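Local coordinates for putative uncharacterized protein smu.1604c (PDB 3L9F) that is probably a PadR-like transcription regulator that binds DNA through a winged helix-turn-helix domain and can bind a metal ion, at residues A[47-52]-A[100-105]. Sequence-based numbering, arbitrary orientation.
Sequences KKERSG and KNIYAI
Arg50 and Tyr103 form an antiparallel hydrogen-bonded pair that adds the short strand 50-51 to the edge of the wing sheet in a winged helix-turn-helix domain of the PadR type. Arg50 N reaches Tyr103 O at 3.0 Å within the carbonyl plane, while Tyr103 N returns a nearly straight bond to Arg50 O (2.8 Å, 170° at the hydrogen) from above that carbonyl's plane. Two residues on, Gly52 N, the first of helix 52-62, donates to Asn101 O at 2.9 Å, tying the helix start to the strand; Ser51 CA adds a CH...O contact to the same oxygen. With CG anti to the carbonyl carbon (chi1 -58°), the Tyr103 ring lies beside this helix start, its edge toward Gly52 N, which is in the ring plane. The Tyr103 side chain also touches Leu45, and Ile55 of helix 52-62. On the other face of the sheet, Ile102 brings CD1 to within 3.6 Å of Ser51 CB. Glu49 lays its CG and carboxylate along the Ala104 methyl, with CD 3.5 Å from Ala104 CB. A water accepts from Ile105 N and donates weakly to Lys48 O, bridging loop and strand beyond the last paired residues. Farther out, strand 87-92 pairs with the opposite edge of 100-105. Arg50 is held by Glu54 through a salt bridge and by Ile44 O through NE, and Lys48 CB sits 3.6 Å above the plane of the Arg50 guanidinium, over its centre. Ser51 N-caps helix 52-62: OG, between the backbone N and the carbonyl carbon (chi1 68°), accepts a hydrogen bond from Glu54 N.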
ATOM      1  N   LYS A  47      19.703  -3.173  15.319  1.00 19.92           N
ATOM      2  CA  LYS A  47      20.167  -2.776  16.651  1.00 24.21           C
ATOM      3  C   LYS A  47      20.111  -3.866  17.724  1.00 24.12           C
ATOM      4  O   LYS A  47      20.763  -3.738  18.761  1.00 27.88           O
ATOM      5  CB  LYS A  47      19.383  -1.559  17.149  1.00 28.04           C
ATOM      6  CG  LYS A  47      19.643  -0.271  16.390  1.00 34.62           C
ATOM      7  CD  LYS A  47      18.774   0.844  16.958  1.00 41.04           C
ATOM      8  CE  LYS A  47      18.885   2.126  16.151  1.00 53.37           C
ATOM      9  NZ  LYS A  47      18.038   3.209  16.729  1.00 50.91           N
ATOM     10  N   LYS A  48      19.345  -4.927  17.491  1.00 11.90           N
ATOM     11  CA  LYS A  48      19.097  -5.924  18.532  1.00 11.55           C
ATOM     12  C   LYS A  48      18.880  -7.325  17.948  1.00 13.03           C
ATOM     13  O   LYS A  48      18.253  -7.466  16.888  1.00 13.92           O
ATOM     14  CB  LYS A  48      17.830  -5.549  19.319  1.00 17.33           C
ATOM     15  CG  LYS A  48      17.860  -4.227  20.091  1.00 18.05           C
ATOM     16  CD  LYS A  48      18.722  -4.358  21.331  1.00 19.14           C
ATOM     17  CE  LYS A  48      18.460  -3.246  22.325  1.00 18.11           C
ATOM     18  NZ  LYS A  48      19.251  -3.467  23.566  1.00 18.19           N
ATOM     19  N   GLU A  49      19.389  -8.353  18.633  1.00 13.01           N
ATOM     20  CA  GLU A  49      18.951  -9.729  18.379  1.00 12.76           C
ATOM     21  C   GLU A  49      17.517  -9.840  18.878  1.00 11.99           C
ATOM     22  O   GLU A  49      17.188  -9.358  19.968  1.00 13.16           O
ATOM     23  CB  GLU A  49      19.830 -10.750  19.118  1.00 14.28           C
ATOM     24  CG  GLU A  49      21.311 -10.678  18.768  1.00 15.35           C
ATOM     25  CD  GLU A  49      22.079 -11.940  19.158  1.00 20.15           C
ATOM     26  OE1 GLU A  49      21.451 -12.929  19.605  1.00 16.52           O
ATOM     27  OE2 GLU A  49      23.316 -11.950  19.000  1.00 21.14           O
ATOM     28  N   ARG A  50      16.646 -10.445  18.080  1.00  9.62           N
ATOM     29  CA  ARG A  50      15.238 -10.525  18.445  1.00 10.24           C
ATOM     30  C   ARG A  50      14.650 -11.892  18.116  1.00 11.90           C
ATOM     31  O   ARG A  50      15.002 -12.492  17.112  1.00  9.59           O
ATOM     32  CB  ARG A  50      14.433  -9.460  17.706  1.00 11.48           C
ATOM     33  CG  ARG A  50      14.996  -8.044  17.799  1.00 11.05           C
ATOM     34  CD  ARG A  50      13.982  -7.058  17.235  1.00 12.52           C
ATOM     35  NE  ARG A  50      14.546  -5.738  16.982  1.00 11.29           N
ATOM     36  CZ  ARG A  50      14.579  -4.752  17.870  1.00 14.68           C
ATOM     37  NH1 ARG A  50      14.107  -4.934  19.098  1.00  8.73           N
ATOM     38  NH2 ARG A  50      15.094  -3.579  17.526  1.00 15.61           N
ATOM     39  N   SER A  51      13.755 -12.377  18.966  1.00  9.45           N
ATOM     40  CA  SER A  51      12.995 -13.583  18.660  1.00 12.64           C
ATOM     41  C   SER A  51      12.043 -13.331  17.489  1.00 11.33           C
ATOM     42  O   SER A  51      11.687 -12.192  17.195  1.00 11.63           O
ATOM     43  CB  SER A  51      12.162 -14.008  19.862  1.00 10.68           C
ATOM     44  OG  SER A  51      11.124 -13.061  20.109  1.00  9.38           O
ATOM     45  N   GLY A  52      11.610 -14.402  16.839  1.00 11.38           N
ATOM     46  CA  GLY A  52      10.564 -14.290  15.830  1.00 10.69           C
ATOM     47  C   GLY A  52       9.316 -13.617  16.378  1.00 15.30           C
ATOM     48  O   GLY A  52       8.672 -12.815  15.685  1.00 11.66           O
ATOM     49  N   LYS A 100      11.858 -21.372  20.764  1.00 12.26           N
ATOM     50  CA  LYS A 100      11.877 -19.941  20.470  1.00 15.92           C
ATOM     51  C   LYS A 100      13.029 -19.689  19.499  1.00 17.11           C
ATOM     52  O   LYS A 100      14.143 -20.145  19.739  1.00 16.87           O
ATOM     53  CB  LYS A 100      12.114 -19.181  21.783  1.00 14.72           C
ATOM     54  CG  LYS A 100      12.135 -17.673  21.671  1.00 21.59           C
ATOM     55  CD  LYS A 100      12.193 -17.031  23.056  1.00 20.71           C
ATOM     56  CE  LYS A 100      13.300 -17.630  23.904  1.00 26.88           C
ATOM     57  NZ  LYS A 100      13.299 -17.083  25.285  1.00 31.82           N
ATOM     58  N   ASN A 101      12.777 -18.981  18.405  1.00 12.66           N
ATOM     59  CA  ASN A 101      13.855 -18.662  17.470  1.00 15.09           C
ATOM     60  C   ASN A 101      14.396 -17.260  17.683  1.00 11.16           C
ATOM     61  O   ASN A 101      13.643 -16.297  17.687  1.00 12.62           O
ATOM     62  CB  ASN A 101      13.379 -18.828  16.035  1.00 15.15           C
ATOM     63  CG  ASN A 101      12.870 -20.223  15.768  1.00 23.38           C
ATOM     64  OD1 ASN A 101      13.393 -21.193  16.314  1.00 21.30           O
ATOM     65  ND2 ASN A 101      11.836 -20.331  14.942  1.00 26.07           N
ATOM     66  N   ILE A 102      15.700 -17.153  17.887  1.00 10.07           N
ATOM     67  CA  ILE A 102      16.324 -15.852  18.060  1.00 10.02           C
ATOM     68  C   ILE A 102      17.144 -15.513  16.815  1.00 13.42           C
ATOM     69  O   ILE A 102      17.992 -16.299  16.394  1.00 13.62           O
ATOM     70  CB  ILE A 102      17.248 -15.832  19.302  1.00 11.21           C
ATOM     71  CG1 ILE A 102      16.505 -16.311  20.548  1.00 15.64           C
ATOM     72  CG2 ILE A 102      17.864 -14.444  19.499  1.00 14.18           C
ATOM     73  CD1 ILE A 102      15.237 -15.572  20.833  1.00 17.81           C
ATOM     74  N   TYR A 103      16.897 -14.340  16.234  1.00 11.59           N
ATOM     75  CA  TYR A 103      17.592 -13.922  15.010  1.00 10.83           C
ATOM     76  C   TYR A 103      18.559 -12.781  15.266  1.00 13.55           C
ATOM     77  O   TYR A 103      18.258 -11.870  16.041  1.00 12.68           O
ATOM     78  CB  TYR A 103      16.571 -13.501  13.948  1.00 11.01           C
ATOM     79  CG  TYR A 103      15.598 -14.600  13.615  1.00 11.89           C
ATOM     80  CD1 TYR A 103      15.888 -15.524  12.621  1.00 14.50           C
ATOM     81  CD2 TYR A 103      14.399 -14.730  14.304  1.00 12.64           C
ATOM     82  CE1 TYR A 103      15.013 -16.541  12.309  1.00 13.84           C
ATOM     83  CE2 TYR A 103      13.509 -15.748  13.996  1.00 13.24           C
ATOM     84  CZ  TYR A 103      13.824 -16.654  12.992  1.00 15.86           C
ATOM     85  OH  TYR A 103      12.953 -17.675  12.672  1.00 11.54           O
ATOM     86  N   ALA A 104      19.713 -12.828  14.604  1.00  9.58           N
ATOM     87  CA  ALA A 104      20.719 -11.795  14.768  1.00 10.35           C
ATOM     88  C   ALA A 104      21.272 -11.390  13.410  1.00 15.76           C
ATOM     89  O   ALA A 104      21.562 -12.240  12.575  1.00 15.59           O
ATOM     90  CB  ALA A 104      21.849 -12.284  15.674  1.00 13.08           C
ATOM     91  N   ILE A 105      21.425 -10.094  13.186  1.00 13.47           N
ATOM     92  CA  ILE A 105      22.026  -9.639  11.938  1.00 11.97           C
ATOM     93  C   ILE A 105      23.507 -10.038  11.897  1.00 14.40           C
ATOM     94  O   ILE A 105      24.160 -10.154  12.945  1.00 15.37           O
ATOM     95  CB  ILE A 105      21.873  -8.111  11.782  1.00 17.85           C
ATOM     96  CG1 ILE A 105      22.014  -7.695  10.312  1.00 13.46           C
ATOM     97  CG2 ILE A 105      22.858  -7.363  12.688  1.00 13.84           C
ATOM     98  CD1 ILE A 105      21.567  -6.264  10.042  1.00 15.08           C
TER
HETATM   99  O   HOH W   1      20.601  -8.391  15.171  1.00 15.88           O